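Local coordinates for uncharacterized protein (Bacteroides thetaiotaomicron, PDB 4LB8) that is of unknown function but is probably exported from the cytoplasm and may be anchored to a membrane as a lipoprotein, at residues Y36-L40 and A122-F126; G99-M103 and P114-L118. One frame throughout, in Å; residues are numbered along the deposited sequence.

How the contacts relate
A long connection with little regular secondary structure can be tied to itself and to the rest of a fold at separate points, as in the connection between helix 84-98 and strand 132-135. Contact 2 ties two parts of that connection together by a single bridge and an arginine; contact 1 fastens its later part, 122-126, to helix 33-44. In sequence, contact 2 falls wholly within the span that contact 1 encloses. Their centres lie about 18 Å apart, yet they touch directly: CD1 of Leu118 packs 3.5 Å from the backbone N of Glu124. Both contacts also meet the second subunit, and, with the function unknown, neither contact can be assigned to an active site.

Contact 1 of 2, residues Y36-L40 and A122-F126; sequences YENAL and ANEYF
Phe126 lays its ring edge against the C-terminal end of segment 36-40, overlapping Leu40 and Ala39. The first segment is regular helix (Leu40 N to Tyr36 O, 2.8 Å), part of helix 33-44; the second is a 3-10 turn through Tyr125, closed by Phe126 N to Asn123 O at 2.9 Å. Leu40 and Ala122 are the nearest CA pair, 7.3 Å apart. With chi1 m, Phe126 brings CZ to 3.4 Å from Ala39 O and 3.8 Å from Ala39 CB, and CE2 to 3.5 Å from Leu40 CA. Leu40, t then p, inserts CD1 between CE2 of Phe126 (3.7 Å) and CB of Ala122 (3.9 Å). One turn earlier Tyr36, chi1 t, reaches across so that its OH donates a hydrogen bond to Asn123 OD1, 2.6 Å. Phe30 meets both Tyr36 and Phe126 edge-to-face, and Phe133 also meets the Tyr36 ring. The second subunit packs Val258 on Leu40 and His193 on Ala122, placing this helix-to-loop junction at the dimer interface. Asn123 ND2 hydrogen-bonds Asp142 OD2, so the amide engages a partner at each end: a mostly apolar contact thus carries one directional tyrosine-asparagine bond, which probably helps set how the 3-10 turn faces the helix.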
loop_
_atom_site.group_PDB
_atom_site.type_symbol
_atom_site.label_atom_id
_atom_site.label_comp_id
_atom_site.label_asym_id
_atom_site.label_seq_id
_atom_site.Cartn_x
_atom_site.Cartn_y
_atom_site.Cartn_z
ATOM N N TYR A 36 -15.585 9.333 36.528
ATOM C CA TYR A 36 -14.729 8.574 35.622
ATOM C C TYR A 36 -14.565 9.329 34.275
ATOM O O TYR A 36 -13.431 9.603 33.873
ATOM C CB TYR A 36 -15.289 7.128 35.438
ATOM C CG TYR A 36 -14.918 6.491 34.120
ATOM C CD1 TYR A 36 -13.604 6.115 33.850
ATOM C CD2 TYR A 36 -15.854 6.360 33.102
ATOM C CE1 TYR A 36 -13.234 5.621 32.603
ATOM C CE2 TYR A 36 -15.497 5.864 31.853
ATOM C CZ TYR A 36 -14.182 5.507 31.607
ATOM O OH TYR A 36 -13.833 4.998 30.388
ATOM N N GLU A 37 -15.683 9.698 33.616
ATOM C CA GLU A 37 -15.672 10.387 32.324
ATOM C C GLU A 37 -14.960 11.723 32.428
ATOM O O GLU A 37 -14.232 12.075 31.510
ATOM C CB GLU A 37 -17.089 10.548 31.755
ATOM C CG GLU A 37 -17.586 9.278 31.071
ATOM C CD GLU A 37 -19.074 9.196 30.782
ATOM O OE1 GLU A 37 -19.854 9.892 31.474
ATOM O OE2 GLU A 37 -19.467 8.375 29.917
ATOM N N ASN A 38 -15.127 12.435 33.566
ATOM C CA ASN A 38 -14.455 13.702 33.834
ATOM C C ASN A 38 -12.966 13.502 34.012
ATOM O O ASN A 38 -12.196 14.201 33.351
ATOM C CB ASN A 38 -15.048 14.380 35.060
ATOM C CG ASN A 38 -16.156 15.326 34.693
ATOM O OD1 ASN A 38 -17.299 14.917 34.416
ATOM N ND2 ASN A 38 -15.809 16.605 34.589
ATOM N N ALA A 39 -12.548 12.538 34.876
ATOM C CA ALA A 39 -11.131 12.224 35.103
ATOM C C ALA A 39 -10.442 11.752 33.812
ATOM O O ALA A 39 -9.288 12.099 33.585
ATOM C CB ALA A 39 -10.990 11.169 36.175
ATOM N N LEU A 40 -11.157 10.998 32.953
ATOM C CA LEU A 40 -10.617 10.517 31.682
ATOM C C LEU A 40 -10.275 11.740 30.756
ATOM O O LEU A 40 -9.149 11.823 30.228
ATOM C CB LEU A 40 -11.635 9.540 31.033
ATOM C CG LEU A 40 -11.230 8.757 29.756
ATOM C CD1 LEU A 40 -10.174 7.697 30.033
ATOM C CD2 LEU A 40 -12.450 8.127 29.120
ATOM N N ALA A 122 -7.961 5.146 25.672
ATOM C CA ALA A 122 -7.660 6.157 26.700
ATOM C C ALA A 122 -7.832 5.590 28.117
ATOM O O ALA A 122 -7.241 6.117 29.033
ATOM C CB ALA A 122 -8.500 7.408 26.503
ATOM N N ASN A 123 -8.513 4.448 28.271
ATOM C CA ASN A 123 -8.677 3.794 29.576
ATOM C C ASN A 123 -7.341 3.256 30.151
ATOM O O ASN A 123 -7.298 2.919 31.336
ATOM C CB ASN A 123 -9.696 2.675 29.494
ATOM C CG ASN A 123 -11.100 3.181 29.564
ATOM O OD1 ASN A 123 -11.353 4.240 30.108
ATOM N ND2 ASN A 123 -12.065 2.432 29.057
ATOM N N GLU A 124 -6.261 3.221 29.326
ATOM C CA GLU A 124 -4.904 2.788 29.693
ATOM C C GLU A 124 -4.379 3.565 30.924
ATOM O O GLU A 124 -3.618 3.012 31.717
ATOM C CB GLU A 124 -3.927 2.932 28.507
ATOM C CG GLU A 124 -3.646 4.359 28.039
ATOM C CD GLU A 124 -2.312 4.595 27.355
ATOM O OE1 GLU A 124 -1.469 3.669 27.344
ATOM O OE2 GLU A 124 -2.095 5.724 26.860
ATOM N N TYR A 125 -4.820 4.818 31.094
ATOM C CA TYR A 125 -4.458 5.666 32.224
ATOM C C TYR A 125 -4.970 5.110 33.552
ATOM O O TYR A 125 -4.357 5.366 34.579
ATOM C CB TYR A 125 -5.034 7.086 32.033
ATOM C CG TYR A 125 -4.557 7.779 30.776
ATOM C CD1 TYR A 125 -3.211 8.065 30.584
ATOM C CD2 TYR A 125 -5.459 8.216 29.814
ATOM C CE1 TYR A 125 -2.762 8.659 29.408
ATOM C CE2 TYR A 125 -5.026 8.850 28.652
ATOM C CZ TYR A 125 -3.675 9.065 28.450
ATOM O OH TYR A 125 -3.238 9.684 27.307
ATOM N N PHE A 126 -6.105 4.390 33.554
ATOM C CA PHE A 126 -6.677 3.970 34.818
ATOM C C PHE A 126 -6.726 2.448 35.016
ATOM O O PHE A 126 -6.718 2.032 36.177
ATOM C CB PHE A 126 -8.076 4.573 34.991
ATOM C CG PHE A 126 -8.209 6.066 34.759
ATOM C CD1 PHE A 126 -7.465 6.973 35.501
ATOM C CD2 PHE A 126 -9.127 6.564 33.842
ATOM C CE1 PHE A 126 -7.616 8.360 35.311
ATOM C CE2 PHE A 126 -9.288 7.946 33.663
ATOM C CZ PHE A 126 -8.523 8.836 34.388
#

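Contact 2 of 2, residues G99-M103 and P114-L118; sequences GDVFM and PYSRL
An isolated antiparallel beta bridge joins two otherwise irregular segments, with Met103 and Tyr115 as its hydrogen-bonded pair (CA-CA 4.9 Å): Met103 N donates to Tyr115 O at 2.9 Å and Tyr115 N to Met103 O at 2.7 Å. Both residues are extended, near -125/139 and -125/151. Selenomethionine Met103, the most covered residue, points toward the other segment; chi1 and chi2 are t and chi3 p, bringing CE to 3.8 Å from Tyr115 CB and 3.2 Å from Ser116 O. Its CB lies over one face of the Arg117 guanidinium. Arg117 is m at chi1 and t at chi2 and chi3, so it extends along the curved 99-103 backbone and reaches three of its carbonyls: NE donates a hydrogen bond to Asp100 O at 3.2 Å, while NH2 makes weak hydrogen bonds to Phe102 O (3.3 Å) and Gly99 O (3.4 Å). Phe102, its CA-to-CB bond directed away, sets CB 3.9 Å from Pro114 CB and packs on Leu66 and Met67 of helix 63-80. The Tyr115 ring makes a cation-pi contact with Arg208 of the second subunit. A water completes the join, donating to Val101 O at 2.8 Å and accepting from Arg117 N at 2.7 Å.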
loop_
_atom_site.group_PDB
_atom_site.type_symbol
_atom_site.label_atom_id
_atom_site.label_comp_id
_atom_site.label_asym_id
_atom_site.label_seq_id
_atom_site.Cartn_x
_atom_site.Cartn_y
_atom_site.Cartn_z
ATOM N N GLY A 99 4.281 -9.729 26.876
ATOM C CA GLY A 99 3.338 -10.452 26.022
ATOM C C GLY A 99 2.034 -10.953 26.602
ATOM O O GLY A 99 1.238 -11.533 25.862
ATOM N N ASP A 100 1.789 -10.721 27.901
ATOM C CA ASP A 100 0.552 -11.099 28.573
ATOM C C ASP A 100 -0.363 -9.870 28.752
ATOM O O ASP A 100 -1.501 -9.891 28.252
ATOM C CB ASP A 100 0.854 -11.802 29.894
ATOM C CG ASP A 100 1.314 -13.220 29.627
ATOM O OD1 ASP A 100 2.475 -13.396 29.169
ATOM O OD2 ASP A 100 0.481 -14.141 29.746
ATOM N N VAL A 101 0.140 -8.789 29.412
ATOM C CA VAL A 101 -0.601 -7.525 29.562
ATOM C C VAL A 101 -0.792 -6.916 28.146
ATOM O O VAL A 101 -1.889 -6.452 27.798
ATOM C CB VAL A 101 0.117 -6.534 30.520
ATOM C CG1 VAL A 101 -0.692 -5.263 30.706
ATOM C CG2 VAL A 101 0.397 -7.175 31.871
ATOM N N PHE A 102 0.286 -6.974 27.320
ATOM C CA PHE A 102 0.289 -6.440 25.970
ATOM C C PHE A 102 0.277 -7.526 24.926
ATOM O O PHE A 102 0.451 -8.699 25.206
ATOM C CB PHE A 102 1.463 -5.470 25.745
ATOM C CG PHE A 102 1.403 -4.270 26.650
ATOM C CD1 PHE A 102 0.199 -3.607 26.878
ATOM C CD2 PHE A 102 2.550 -3.802 27.287
ATOM C CE1 PHE A 102 0.146 -2.479 27.713
ATOM C CE2 PHE A 102 2.497 -2.690 28.135
ATOM C CZ PHE A 102 1.297 -2.026 28.330
HETATM N N MSE A 103 0.089 -7.097 23.703
HETATM C CA MSE A 103 -0.137 -7.872 22.494
HETATM C C MSE A 103 0.901 -7.481 21.436
HETATM O O MSE A 103 1.222 -6.303 21.295
HETATM C CB MSE A 103 -1.553 -7.439 22.105
HETATM C CG MSE A 103 -2.122 -8.005 20.896
HETATM SE SE MSE A 103 -3.874 -7.216 20.731
HETATM C CE MSE A 103 -3.525 -5.480 20.113
ATOM N N PRO A 114 5.156 -3.444 21.449
ATOM C CA PRO A 114 3.984 -4.057 22.111
ATOM C C PRO A 114 2.774 -3.155 21.931
ATOM O O PRO A 114 2.936 -1.951 21.742
ATOM C CB PRO A 114 4.402 -4.147 23.587
ATOM C CG PRO A 114 5.370 -3.038 23.782
ATOM C CD PRO A 114 6.034 -2.759 22.429
ATOM N N TYR A 115 1.575 -3.725 21.987
ATOM C CA TYR A 115 0.312 -2.997 21.830
ATOM C C TYR A 115 -0.632 -3.213 22.990
ATOM O O TYR A 115 -0.637 -4.299 23.593
ATOM C CB TYR A 115 -0.400 -3.447 20.549
ATOM C CG TYR A 115 0.254 -2.938 19.292
ATOM C CD1 TYR A 115 -0.119 -1.718 18.734
ATOM C CD2 TYR A 115 1.255 -3.675 18.650
ATOM C CE1 TYR A 115 0.462 -1.252 17.558
ATOM C CE2 TYR A 115 1.866 -3.202 17.491
ATOM C CZ TYR A 115 1.463 -1.992 16.946
ATOM O OH TYR A 115 2.049 -1.503 15.806
ATOM N N SER A 116 -1.488 -2.204 23.258
ATOM C CA SER A 116 -2.562 -2.329 24.258
ATOM C C SER A 116 -3.589 -3.303 23.685
ATOM O O SER A 116 -3.770 -3.354 22.469
ATOM C CB SER A 116 -3.196 -0.964 24.535
ATOM O OG SER A 116 -3.862 -0.841 25.784
ATOM N N ARG A 117 -4.227 -4.098 24.544
ATOM C CA ARG A 117 -5.285 -5.033 24.146
ATOM C C ARG A 117 -6.630 -4.294 24.158
ATOM O O ARG A 117 -7.578 -4.785 23.592
ATOM C CB ARG A 117 -5.312 -6.262 25.067
ATOM C CG ARG A 117 -4.140 -7.196 24.809
ATOM C CD ARG A 117 -4.138 -8.392 25.752
ATOM N NE ARG A 117 -2.993 -9.288 25.540
ATOM C CZ ARG A 117 -2.953 -10.248 24.621
ATOM N NH1 ARG A 117 -3.986 -10.446 23.808
ATOM N NH2 ARG A 117 -1.867 -11.001 24.487
ATOM N N LEU A 118 -6.669 -3.083 24.725
ATOM C CA LEU A 118 -7.836 -2.217 24.889
ATOM C C LEU A 118 -8.439 -1.708 23.599
ATOM O O LEU A 118 -7.745 -1.176 22.735
ATOM C CB LEU A 118 -7.475 -0.976 25.740
ATOM C CG LEU A 118 -7.128 -1.179 27.206
ATOM C CD1 LEU A 118 -6.870 0.145 27.878
ATOM C CD2 LEU A 118 -8.218 -1.919 27.945
HETATM O O HOH W 1 -3.473 -4.300 27.135
#